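Local coordinates for BWI-1=PROTEASE inhibitor/trypsin inhibitor (Fagopyrum esculentum, PDB 3RDY), which inhibits trypsin, as a serine protease inhibitor of the potato type I family, at residues Arg43-Pro48 against Cys59-Val64; Glu19-Val24 against Val73-Val78. All blocks are in the same frame, centred on the assembly; numbering follows the deposited sequence.

Contact 1: residues Arg43-Pro48 against Cys59-Val64; sequences RAIVLP and CDRVWV
I45 and W63 lie side by side and point the same way from the parallel strand pair of the potato type I inhibitor fold, in which strand 43-48 pairs with the start of strand 61-66. The segment axes come within 4.6 Å and cross at -25°. On the face carrying R43, I45, R61 and W63, the benzene part of the indole does the touching: I45 CD1 reaches W63 CZ3 at 3.8 Å, while I45 CB and CG2 lie by W63 CE3 and CZ3. With CG anti to its carbonyl carbon (chi1 -60°), the W63 ring lies alongside I45. L47 crosses the tryptophan side chain, setting CD1 3.8 Å from W63 CE3, and R61 CD rests 3.3 Å above the ring plane, toward the rim. An alanine at W63 would probably leave I45 CD1 and L47 CD1 without their aromatic partner and uncover the R61 methylene. The other face joins A44, V46, V62 and V64, with V46 CG2 4.0 Å from V64 CB; helix 28-38 packs on part of it, A32 meeting A44 and V46 while I35 meets V64. Five backbone hydrogen bonds fix the parallel register, I45 giving its N-H to V62 O and accepting from V64 N. At the outset of the pairing, R43 N bonds to D60 O at 2.9 Å, the donor standing 51° out of the carbonyl plane.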
# COMPACT_ATOMS: atom_id res chain seq x y z
N ARG A 43 -3.73 -7.63 -0.95
CA ARG A 43 -4.44 -7.01 0.15
C ARG A 43 -3.65 -5.79 0.58
O ARG A 43 -2.47 -5.91 0.93
CB ARG A 43 -4.52 -7.96 1.32
CG ARG A 43 -5.53 -7.51 2.35
CD ARG A 43 -6.52 -8.66 2.49
NE ARG A 43 -6.24 -9.32 3.72
CZ ARG A 43 -6.59 -10.54 4.07
NH1 ARG A 43 -7.30 -11.37 3.28
NH2 ARG A 43 -6.22 -10.91 5.26
N ALA A 44 -4.31 -4.63 0.57
CA ALA A 44 -3.71 -3.39 1.06
C ALA A 44 -3.93 -3.30 2.58
O ALA A 44 -5.01 -3.61 3.09
CB ALA A 44 -4.34 -2.20 0.36
N ILE A 45 -2.90 -2.89 3.31
CA ILE A 45 -3.05 -2.76 4.75
C ILE A 45 -2.61 -1.37 5.15
O ILE A 45 -1.44 -1.02 4.97
CB ILE A 45 -2.20 -3.81 5.49
CG1 ILE A 45 -2.57 -5.23 5.02
CG2 ILE A 45 -2.37 -3.62 6.98
CD1 ILE A 45 -1.70 -6.37 5.61
N VAL A 46 -3.54 -0.57 5.68
CA VAL A 46 -3.23 0.80 6.07
C VAL A 46 -2.69 0.85 7.50
O VAL A 46 -3.34 0.36 8.44
CB VAL A 46 -4.50 1.68 5.92
CG1 VAL A 46 -4.21 3.16 6.24
CG2 VAL A 46 -5.06 1.54 4.50
N LEU A 47 -1.50 1.42 7.66
CA LEU A 47 -0.80 1.50 8.95
C LEU A 47 -0.17 2.86 9.10
O LEU A 47 0.20 3.48 8.10
CB LEU A 47 0.39 0.51 9.00
CG LEU A 47 0.29 -1.00 8.91
CD1 LEU A 47 1.65 -1.58 9.21
CD2 LEU A 47 -0.75 -1.51 9.89
N PRO A 48 0.05 3.31 10.34
CA PRO A 48 0.82 4.55 10.51
C PRO A 48 2.24 4.48 9.95
O PRO A 48 2.91 3.47 10.09
CB PRO A 48 0.85 4.74 12.03
CG PRO A 48 -0.41 4.05 12.50
CD PRO A 48 -0.52 2.83 11.61
N CYS A 59 3.86 -11.43 -2.63
CA CYS A 59 3.28 -10.86 -3.85
C CYS A 59 1.83 -10.45 -3.67
O CYS A 59 1.22 -9.98 -4.60
CB CYS A 59 3.37 -11.85 -5.03
SG CYS A 59 5.09 -12.05 -5.59
N ASP A 60 1.30 -10.62 -2.46
CA ASP A 60 -0.14 -10.43 -2.20
C ASP A 60 -0.38 -9.38 -1.10
O ASP A 60 -1.44 -9.34 -0.48
CB ASP A 60 -0.79 -11.77 -1.80
CG ASP A 60 -0.18 -12.39 -0.54
OD1 ASP A 60 0.72 -11.78 0.07
OD2 ASP A 60 -0.59 -13.51 -0.13
N ARG A 61 0.61 -8.51 -0.89
CA ARG A 61 0.51 -7.59 0.26
C ARG A 61 1.04 -6.22 -0.16
O ARG A 61 2.09 -6.14 -0.77
CB ARG A 61 1.36 -8.13 1.40
CG ARG A 61 1.49 -7.17 2.62
CD ARG A 61 2.28 -7.81 3.77
NE ARG A 61 3.69 -7.97 3.40
CZ ARG A 61 4.56 -8.76 4.02
NH1 ARG A 61 5.81 -8.84 3.57
NH2 ARG A 61 4.21 -9.44 5.11
N VAL A 62 0.32 -5.17 0.22
CA VAL A 62 0.76 -3.80 -0.05
C VAL A 62 0.58 -2.99 1.24
O VAL A 62 -0.56 -2.71 1.66
CB VAL A 62 -0.07 -3.12 -1.18
CG1 VAL A 62 0.35 -1.65 -1.33
CG2 VAL A 62 0.11 -3.82 -2.54
N TRP A 63 1.68 -2.63 1.88
CA TRP A 63 1.61 -1.74 3.05
C TRP A 63 1.25 -0.35 2.57
O TRP A 63 1.84 0.16 1.61
CB TRP A 63 2.96 -1.66 3.79
CG TRP A 63 3.47 -2.97 4.31
CD1 TRP A 63 4.61 -3.61 3.92
CD2 TRP A 63 2.85 -3.80 5.30
NE1 TRP A 63 4.75 -4.79 4.62
CE2 TRP A 63 3.69 -4.93 5.48
CE3 TRP A 63 1.69 -3.68 6.08
CZ2 TRP A 63 3.38 -5.95 6.38
CZ3 TRP A 63 1.39 -4.70 6.98
CH2 TRP A 63 2.24 -5.81 7.12
N VAL A 64 0.32 0.29 3.26
CA VAL A 64 -0.12 1.64 2.93
C VAL A 64 0.14 2.53 4.13
O VAL A 64 -0.64 2.54 5.09
CB VAL A 64 -1.62 1.63 2.48
CG1 VAL A 64 -2.15 3.05 2.21
CG2 VAL A 64 -1.80 0.76 1.22

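Contact 2: residues Glu19-Val24 against Val73-Val78; sequences EWPELV and VDTPVV
W20 CG is anti to its carbonyl carbon (chi1 -71°), and V78 CG2 likewise is anti to its own; with these torsions the indole of W20 meets the valine at the ring edge. V78 CG2 lies in the ring plane, 3.8 Å from W20 CZ3, and the two side chains cross obliquely. P76 O sits at the ring edge too, also in plane, 3.5 Å from W20 CE3. That oxygen accepts the one hydrogen bond between the segments, from W20 N at 2.9 Å, arriving nearly along the C=O axis (C=O...N 166°). E19 CA adds a CA-H...O contact to the same atom, so the carbonyl is approached by both backbone and ring. The P76 ring makes its own close approach, CD to W20 O at 3.4 Å. Farther along, T75 CG2, anti to its backbone N, packs 3.5 Å from P21 N, where the 3-10 turn 21-23 begins. V24 CG2 lies 3.7 Å from T75 N, and E19 CB meets V77 CG1. One backbone hydrogen bond and the contacts of apolar groups with side chains and backbone thus join the loop before helix 28-38 to the loop after strand 61-66. W20, P76 and V78 all pack on V62 of that strand, while I35 of the helix touches both W20 and P76, and E38, at the helix's C-terminal end, accepts a hydrogen bond from W20 NE1.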
# COMPACT_ATOMS: atom_id res chain seq x y z
N GLU A 19 3.47 -0.88 -7.98
CA GLU A 19 3.69 0.34 -7.19
C GLU A 19 2.73 1.44 -7.58
O GLU A 19 2.26 1.50 -8.73
CB GLU A 19 5.14 0.83 -7.33
CG GLU A 19 5.47 1.31 -8.72
CD GLU A 19 5.66 0.17 -9.70
OE1 GLU A 19 6.41 -0.79 -9.38
OE2 GLU A 19 5.07 0.25 -10.80
N TRP A 20 2.44 2.32 -6.61
CA TRP A 20 1.40 3.34 -6.74
C TRP A 20 1.90 4.70 -6.25
O TRP A 20 1.35 5.24 -5.28
CB TRP A 20 0.17 2.92 -5.91
CG TRP A 20 -0.62 1.75 -6.48
CD1 TRP A 20 -1.74 1.81 -7.28
CD2 TRP A 20 -0.35 0.34 -6.28
NE1 TRP A 20 -2.16 0.54 -7.60
CE2 TRP A 20 -1.34 -0.38 -7.00
CE3 TRP A 20 0.63 -0.37 -5.58
CZ2 TRP A 20 -1.39 -1.78 -7.02
CZ3 TRP A 20 0.58 -1.77 -5.59
CH2 TRP A 20 -0.41 -2.46 -6.35
N PRO A 21 2.92 5.26 -6.92
CA PRO A 21 3.46 6.57 -6.53
C PRO A 21 2.37 7.65 -6.58
O PRO A 21 2.38 8.61 -5.82
CB PRO A 21 4.56 6.81 -7.59
CG PRO A 21 4.09 5.97 -8.80
CD PRO A 21 3.61 4.72 -8.11
N GLU A 22 1.42 7.46 -7.49
CA GLU A 22 0.32 8.41 -7.67
C GLU A 22 -0.62 8.50 -6.46
O GLU A 22 -1.38 9.47 -6.34
CB GLU A 22 -0.48 8.11 -8.95
CG GLU A 22 -1.45 6.94 -8.88
CD GLU A 22 -0.81 5.58 -9.17
OE1 GLU A 22 -1.58 4.62 -9.38
OE2 GLU A 22 0.44 5.46 -9.20
N LEU A 23 -0.57 7.50 -5.58
CA LEU A 23 -1.45 7.50 -4.41
C LEU A 23 -0.90 8.22 -3.17
O LEU A 23 -1.58 8.33 -2.15
CB LEU A 23 -1.88 6.08 -4.06
CG LEU A 23 -3.19 5.54 -4.69
CD1 LEU A 23 -3.74 6.32 -5.90
CD2 LEU A 23 -3.18 4.04 -4.92
N VAL A 24 0.35 8.68 -3.25
CA VAL A 24 0.90 9.47 -2.16
C VAL A 24 0.09 10.78 -2.13
O VAL A 24 -0.16 11.35 -3.18
CB VAL A 24 2.39 9.75 -2.36
CG1 VAL A 24 2.92 10.72 -1.28
CG2 VAL A 24 3.17 8.43 -2.33
N VAL A 73 1.75 8.65 2.88
CA VAL A 73 2.99 9.43 2.81
C VAL A 73 4.16 8.68 2.20
O VAL A 73 5.15 9.30 1.84
CB VAL A 73 3.45 9.93 4.20
CG1 VAL A 73 2.56 11.05 4.67
CG2 VAL A 73 3.49 8.78 5.18
N ASP A 74 4.07 7.34 2.13
CA ASP A 74 5.07 6.54 1.42
C ASP A 74 4.44 5.90 0.20
O ASP A 74 3.26 5.56 0.23
CB ASP A 74 5.61 5.42 2.31
CG ASP A 74 6.35 5.94 3.52
OD1 ASP A 74 6.31 5.29 4.59
OD2 ASP A 74 6.98 7.00 3.40
N THR A 75 5.22 5.72 -0.86
CA THR A 75 4.71 5.05 -2.06
C THR A 75 4.30 3.61 -1.75
O THR A 75 5.16 2.79 -1.36
CB THR A 75 5.78 4.99 -3.17
OG1 THR A 75 6.13 6.33 -3.55
CG2 THR A 75 5.20 4.25 -4.41
N PRO A 76 3.00 3.27 -1.92
CA PRO A 76 2.63 1.87 -1.67
C PRO A 76 3.23 0.96 -2.76
O PRO A 76 3.20 1.31 -3.95
CB PRO A 76 1.09 1.88 -1.73
CG PRO A 76 0.70 3.33 -1.48
CD PRO A 76 1.82 4.14 -2.12
N VAL A 77 3.79 -0.17 -2.34
CA VAL A 77 4.36 -1.14 -3.25
C VAL A 77 3.98 -2.56 -2.82
O VAL A 77 3.66 -2.81 -1.66
CB VAL A 77 5.91 -1.02 -3.34
CG1 VAL A 77 6.33 0.41 -3.81
CG2 VAL A 77 6.54 -1.39 -2.03
N VAL A 78 4.00 -3.49 -3.76
CA VAL A 78 3.79 -4.89 -3.39
C VAL A 78 5.06 -5.42 -2.74
O VAL A 78 6.13 -5.41 -3.34
CB VAL A 78 3.44 -5.76 -4.61
CG1 VAL A 78 3.29 -7.20 -4.19
CG2 VAL A 78 2.13 -5.25 -5.26

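The centres of the two contacts lie 10 Å apart. Along the chain, segment 19-24 comes first, then helix 28-38, then segments 43-48, 59-64 and 73-78, so contact 2 brackets contact 1. They touch directly through V62: its CG1 is 3.5 Å from V77 O, and its CG2 is 3.7 Å from V78 CG2. Helix 28-38, by I35, touches residues of both. The loops before the helix and after strand 61-66 therefore pack against the helix and the strand around V62. Between the segments of contact 1 runs the 49-58 loop, probably the protease-binding loop as in relatives; its ends are joined to those segments, whose pairing probably helps fix their spacing.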